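Local coordinates for short chain dehydrogenase (Mycobacterium smegmatis, PDB 3UCX) that probably acts as an oxidoreductase of the short-chain dehydrogenase/reductase family, which uses a nicotinamide cofactor on a Rossmann fold, at the interface of chains A and B. Numbering follows the deposited sequence. Chains: chain A/B, Short chain dehydrogenase.

The interface of chains A and B. Residues chain A 105-106, 110, 113; chain B 122, 125-126, 129.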
loop_
_atom_site.group_PDB
_atom_site.type_symbol
_atom_site.label_atom_id
_atom_site.label_comp_id
_atom_site.label_asym_id
_atom_site.label_seq_id
_atom_site.Cartn_x
_atom_site.Cartn_y
_atom_site.Cartn_z
ATOM N N PHE A 105 -16.407 16.941 3.827
ATOM C CA PHE A 105 -15.525 17.979 4.312
ATOM C C PHE A 105 -16.183 19.347 4.204
ATOM O O PHE A 105 -16.037 20.179 5.095
ATOM C CB PHE A 105 -14.180 17.975 3.553
ATOM C CG PHE A 105 -13.169 17.010 4.095
ATOM C CD1 PHE A 105 -12.725 17.114 5.403
ATOM C CD2 PHE A 105 -12.593 16.054 3.285
ATOM C CE1 PHE A 105 -11.780 16.230 5.905
ATOM C CE2 PHE A 105 -11.639 15.178 3.788
ATOM C CZ PHE A 105 -11.213 15.288 5.086
ATOM N N ALA A 106 -16.940 19.565 3.142
ATOM C CA ALA A 106 -17.575 20.885 2.897
ATOM C C ALA A 106 -18.455 21.337 4.061
ATOM O O ALA A 106 -18.665 22.536 4.268
ATOM C CB ALA A 106 -18.384 20.854 1.613
ATOM N N PHE A 110 -13.871 23.273 11.050
ATOM C CA PHE A 110 -12.446 23.121 11.337
ATOM C C PHE A 110 -12.234 22.801 12.831
ATOM O O PHE A 110 -11.390 21.993 13.182
ATOM C CB PHE A 110 -11.648 24.369 10.907
ATOM C CG PHE A 110 -11.466 24.498 9.410
ATOM C CD1 PHE A 110 -12.494 24.929 8.606
ATOM C CD2 PHE A 110 -10.266 24.209 8.809
ATOM C CE1 PHE A 110 -12.338 25.042 7.224
ATOM C CE2 PHE A 110 -10.092 24.332 7.438
ATOM C CZ PHE A 110 -11.129 24.721 6.639
ATOM N N MET A 113 -12.510 19.062 13.422
ATOM C CA MET A 113 -11.345 18.319 12.965
ATOM C C MET A 113 -10.143 18.556 13.892
ATOM O O MET A 113 -9.394 17.613 14.187
ATOM C CB MET A 113 -11.043 18.678 11.525
ATOM C CG MET A 113 -12.162 18.250 10.578
ATOM S SD MET A 113 -11.780 18.503 8.839
ATOM C CE MET A 113 -11.976 20.287 8.727
ATOM N N PHE B 122 -5.222 22.134 6.860
ATOM C CA PHE B 122 -6.390 23.019 6.881
ATOM C C PHE B 122 -6.281 24.174 5.918
ATOM O O PHE B 122 -7.284 24.582 5.331
ATOM C CB PHE B 122 -6.734 23.472 8.294
ATOM C CG PHE B 122 -7.093 22.338 9.215
ATOM C CD1 PHE B 122 -7.946 21.322 8.810
ATOM C CD2 PHE B 122 -6.573 22.275 10.496
ATOM C CE1 PHE B 122 -8.258 20.259 9.666
ATOM C CE2 PHE B 122 -6.892 21.232 11.360
ATOM C CZ PHE B 122 -7.735 20.222 10.955
ATOM N N LEU B 125 -7.131 22.783 2.575
ATOM C CA LEU B 125 -8.595 22.541 2.513
ATOM C C LEU B 125 -9.331 23.872 2.296
ATOM O O LEU B 125 -10.231 23.976 1.453
ATOM C CB LEU B 125 -9.105 21.899 3.791
ATOM C CG LEU B 125 -10.588 21.492 3.834
ATOM C CD1 LEU B 125 -10.967 20.635 2.628
ATOM C CD2 LEU B 125 -10.920 20.792 5.152
ATOM N N ARG B 126 -8.946 24.888 3.060
ATOM C CA ARG B 126 -9.553 26.218 2.930
ATOM C C ARG B 126 -9.464 26.739 1.498
ATOM O O ARG B 126 -10.453 27.238 0.948
ATOM C CB ARG B 126 -8.884 27.197 3.901
ATOM C CG ARG B 126 -9.815 28.221 4.490
ATOM C CD ARG B 126 -9.110 29.173 5.469
ATOM N NE ARG B 126 -9.413 28.843 6.864
ATOM C CZ ARG B 126 -8.620 28.175 7.692
ATOM N NH1 ARG B 126 -7.433 27.750 7.302
ATOM N NH2 ARG B 126 -9.013 27.947 8.940
ATOM N N GLN B 129 -11.738 24.576 -0.831
ATOM C CA GLN B 129 -13.137 24.909 -0.598
ATOM C C GLN B 129 -13.493 26.277 -1.169
ATOM O O GLN B 129 -14.546 26.434 -1.822
ATOM C CB GLN B 129 -13.466 24.818 0.895
ATOM C CG GLN B 129 -13.399 23.372 1.378
ATOM C CD GLN B 129 -13.804 23.146 2.825
ATOM O OE1 GLN B 129 -13.687 24.047 3.674
ATOM N NE2 GLN B 129 -14.276 21.926 3.119
HETATM O O HOH W 1 -14.222 22.197 6.266
#
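A:Phe110 and A:Met113, on the first turn of helix 110-130, pack against B:Phe122, B:Leu125, B:Arg126 and B:Gln129 farther along the same helix of the other chain. This is one part of a two-fold symmetric helix-to-helix interface. A:Phe110 is the main apolar knob. Its ring and that of B:Phe122 meet edge to face, with planes 73° apart and centroids 5.5 Å apart. The CD2/CE2 side of the A:Phe110 ring does the touching, and CE2 lies 3.6 Å from B:Phe122 CB. The two side chains run past each other in opposite directions. Both faces of the A:Phe110 ring are occupied. Over one, towards the rim, sits the methyl CE of A:Met113 from the same chain. Over the other, towards the CD2/CE2 rim, lies NH2 of the B:Arg126 guanidinium, 4.1 Å from the ring centroid in a cation-pi contact. A bend at chi3 (-104°) in the arginine helps to bring that group over the ring. A:Met113 packs beside A:Phe110, about one turn along. Its CB meets B:Phe122 CZ at 3.7 Å. Its chain turns at chi3 (-75°), and the methyl CE reaches B:Leu125 CD2 at 3.8 Å. The sulfur SD lies at the edge of the A:Phe105 ring, in its plane.

B:Gln129 adds the polar part. Its amide NE2 is 3.2 Å from the backbone O of A:Phe105, a long, bifurcated hydrogen bond: the N-H on the OE1 side is shared with water 1. Water 1 lies 3.0 Å from A:Phe105 O and also contacts both amide atoms, so it bridges the chains. The amide plane stands perpendicular to the A:Phe110 ring, and OE1 lies 3.9 Å from A:Phe110 CE1.

In the fold, the short 3-10 helix 105-107 precedes helix 110-130, and together they present this surface to the neighbouring subunit. Packing through this helix is typical of short-chain dehydrogenase oligomers. The deposited assembly holds four copies; the structure alone does not show the form in solution.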